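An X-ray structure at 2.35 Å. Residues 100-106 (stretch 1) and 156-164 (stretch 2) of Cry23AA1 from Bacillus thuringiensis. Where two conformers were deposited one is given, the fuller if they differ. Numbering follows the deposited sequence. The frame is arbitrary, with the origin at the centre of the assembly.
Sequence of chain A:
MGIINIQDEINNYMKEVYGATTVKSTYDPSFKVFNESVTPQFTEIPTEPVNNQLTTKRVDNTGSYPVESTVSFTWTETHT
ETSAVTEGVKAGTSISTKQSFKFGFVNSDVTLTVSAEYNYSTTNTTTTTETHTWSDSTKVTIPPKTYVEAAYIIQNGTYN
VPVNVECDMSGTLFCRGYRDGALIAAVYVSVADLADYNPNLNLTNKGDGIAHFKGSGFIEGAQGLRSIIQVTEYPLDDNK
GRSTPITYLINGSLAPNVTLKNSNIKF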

# COMPACT_ATOMS: atom_id res chain seq x y z
N SER A 100 0.98 11.18 13.65
CA SER A 100 1.98 10.50 12.87
C SER A 100 1.77 9.00 12.97
O SER A 100 1.53 8.48 14.04
CB SER A 100 3.37 10.91 13.38
OG SER A 100 4.16 9.75 13.44
N PHE A 101 1.85 8.31 11.84
CA PHE A 101 1.71 6.87 11.83
C PHE A 101 2.97 6.13 11.24
O PHE A 101 3.58 6.55 10.22
CB PHE A 101 0.51 6.46 10.99
CG PHE A 101 -0.77 7.19 11.24
CD1 PHE A 101 -1.01 8.43 10.63
CD2 PHE A 101 -1.79 6.60 11.99
CE1 PHE A 101 -2.18 9.08 10.80
CE2 PHE A 101 -2.98 7.24 12.17
CZ PHE A 101 -3.19 8.49 11.57
N LYS A 102 3.30 5.01 11.84
CA LYS A 102 4.39 4.17 11.38
C LYS A 102 3.75 2.90 10.87
O LYS A 102 3.22 2.15 11.68
CB LYS A 102 5.32 3.84 12.54
CG LYS A 102 5.98 5.10 13.12
CD LYS A 102 7.34 5.49 12.41
CE LYS A 102 8.11 6.65 13.11
NZ LYS A 102 8.83 6.18 14.35
N PHE A 103 3.76 2.70 9.55
CA PHE A 103 3.20 1.49 9.00
C PHE A 103 4.30 0.51 8.55
O PHE A 103 5.33 0.91 8.00
CB PHE A 103 2.26 1.79 7.85
CG PHE A 103 1.03 2.59 8.22
CD1 PHE A 103 0.71 3.74 7.49
CD2 PHE A 103 0.19 2.19 9.23
CE1 PHE A 103 -0.45 4.51 7.78
CE2 PHE A 103 -0.98 2.95 9.55
CZ PHE A 103 -1.30 4.11 8.82
N GLY A 104 4.09 -0.77 8.83
CA GLY A 104 4.92 -1.84 8.25
C GLY A 104 4.15 -2.56 7.16
O GLY A 104 2.97 -2.30 6.92
N PHE A 105 4.82 -3.49 6.48
CA PHE A 105 4.16 -4.33 5.48
C PHE A 105 4.27 -5.81 5.84
O PHE A 105 5.35 -6.25 6.21
CB PHE A 105 4.77 -4.07 4.12
CG PHE A 105 4.48 -2.71 3.59
CD1 PHE A 105 5.24 -1.63 3.98
CD2 PHE A 105 3.43 -2.51 2.71
CE1 PHE A 105 4.95 -0.38 3.51
CE2 PHE A 105 3.17 -1.27 2.22
CZ PHE A 105 3.93 -0.20 2.61
N VAL A 106 3.18 -6.57 5.74
CA VAL A 106 3.21 -7.97 6.18
C VAL A 106 4.18 -8.76 5.31
O VAL A 106 4.28 -8.57 4.08
CB VAL A 106 1.81 -8.72 6.22
CG1 VAL A 106 0.88 -8.28 7.45
CG2 VAL A 106 1.10 -8.69 4.87
N ASN A 156 7.04 -0.04 -4.98
CA ASN A 156 5.81 0.68 -4.62
C ASN A 156 5.05 0.08 -3.48
O ASN A 156 4.92 -1.15 -3.41
CB ASN A 156 4.88 0.74 -5.81
CG ASN A 156 4.86 2.09 -6.38
OD1 ASN A 156 5.78 2.49 -7.17
ND2 ASN A 156 3.86 2.92 -5.93
N GLY A 157 4.57 0.94 -2.59
CA GLY A 157 3.61 0.53 -1.53
C GLY A 157 2.32 1.36 -1.57
O GLY A 157 2.37 2.53 -1.94
N THR A 158 1.19 0.73 -1.28
CA THR A 158 -0.09 1.44 -1.16
C THR A 158 -0.77 1.02 0.12
O THR A 158 -0.65 -0.13 0.58
CB THR A 158 -1.09 1.08 -2.21
OG1 THR A 158 -1.33 -0.33 -2.13
CG2 THR A 158 -0.60 1.49 -3.59
N TYR A 159 -1.48 1.97 0.72
CA TYR A 159 -2.17 1.65 2.01
C TYR A 159 -3.50 2.39 2.12
O TYR A 159 -3.64 3.51 1.61
CB TYR A 159 -1.29 1.92 3.22
CG TYR A 159 -0.79 3.32 3.23
CD1 TYR A 159 -1.46 4.34 3.98
CD2 TYR A 159 0.32 3.68 2.46
CE1 TYR A 159 -1.02 5.66 3.93
CE2 TYR A 159 0.76 5.00 2.38
CZ TYR A 159 0.08 5.98 3.13
OH TYR A 159 0.56 7.25 3.01
N ASN A 160 -4.48 1.75 2.76
CA ASN A 160 -5.74 2.42 3.08
C ASN A 160 -6.13 1.99 4.48
O ASN A 160 -6.60 0.86 4.68
CB ASN A 160 -6.82 2.05 2.08
CG ASN A 160 -8.11 2.94 2.24
OD1 ASN A 160 -8.30 3.67 3.25
ND2 ASN A 160 -8.99 2.88 1.23
N VAL A 161 -5.90 2.84 5.48
CA VAL A 161 -6.08 2.39 6.87
C VAL A 161 -7.21 3.15 7.59
O VAL A 161 -7.16 4.36 7.68
CB VAL A 161 -4.82 2.54 7.66
CG1 VAL A 161 -4.97 1.92 9.05
CG2 VAL A 161 -3.58 1.91 6.93
N PRO A 162 -8.25 2.44 8.08
CA PRO A 162 -9.25 3.12 8.90
C PRO A 162 -8.62 3.59 10.19
O PRO A 162 -7.76 2.90 10.77
CB PRO A 162 -10.30 2.03 9.19
CG PRO A 162 -10.13 0.98 8.08
CD PRO A 162 -8.65 1.05 7.74
N VAL A 163 -8.97 4.80 10.62
CA VAL A 163 -8.53 5.22 11.95
C VAL A 163 -9.76 5.51 12.84
O VAL A 163 -10.88 5.84 12.34
CB VAL A 163 -7.56 6.43 11.92
CG1 VAL A 163 -6.39 6.18 10.95
CG2 VAL A 163 -8.28 7.72 11.50
N ASN A 164 -9.54 5.36 14.15
CA ASN A 164 -10.45 5.76 15.18
C ASN A 164 -10.18 7.20 15.53
O ASN A 164 -9.03 7.57 15.79
CB ASN A 164 -10.19 4.92 16.41
CG ASN A 164 -10.43 3.46 16.16
OD1 ASN A 164 -11.42 3.06 15.51
ND2 ASN A 164 -9.48 2.64 16.61

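Strands 100-105 and 156-164 face each other through their side chains, with their axes 9.5 Å apart at closest approach and their N-to-C directions at 119°. No hydrogen bond joins them; the contact is made by apolar and aromatic packing and buries 293 Å² in total. The alternation of the extended backbone sets the pattern. Phe101, Phe103 and Phe105 direct their CA-to-CB bonds toward the second strand, as do Tyr159, Val161 and Val163, whereas Thr158 and Asn160 point away.

The three phenylalanines share the m rotamer, with chi1 of -48°, -64° and -67°. Sharing this well, on one side of a strand, they send their rings across the gap in a similar manner, and their reach is what bridges a backbone separation of 8.8 Å between Phe103 CA and Tyr159 CA. Their chi2 values differ: Phe101 and Phe105 both lie at 83°, close to perpendicular, while Phe103 is turned to 128°.

Phe103 is the most extensively covered of the three and meets two residues. CG2 of Val161 lies 3.7 Å from Phe103 CZ and sits over one face of the ring, 26° off the ring normal, in a CH-pi contact. The t rotamer of Val161 (chi1 -173°) places this methyl there; its CG1 is directed farther from the ring. Tyr159 is the second partner, its CD1 3.9 Å from Phe103 CE1. The two aromatic planes are inclined at 43° with centroids 5.5 Å apart, an oblique arrangement in which Phe103 CD1 lies over one face of the tyrosine ring. Tyr159 adopts the p rotamer (chi1 55°, chi2 96°), which turns one face of its ring to Phe103, so that the edge carrying CD1 and CE1 of Phe103 lies nearest to it.

At one end of the contact, Phe101 CE2 approaches Val163 CG1 to 3.8 Å. Val163 takes the m rotamer (chi1 -52°), and it is the CG1 methyl that is brought to the phenylalanine, CG2 lying farther off.

At the other end, Phe105 packs against backbone. Its CE2 is 4.2 Å from Gly157 CA and 4.3 Å from Thr158 O, the carbonyl oxygen lying at the ring edge, near its plane. The absence of a side chain at Gly157 is essential to this fit: a CB in the ideal position would point toward the first strand and come within 2.9 Å of Phe105 CZ, a clash. The ring thus occupies space that a side chain at Gly157 would otherwise claim.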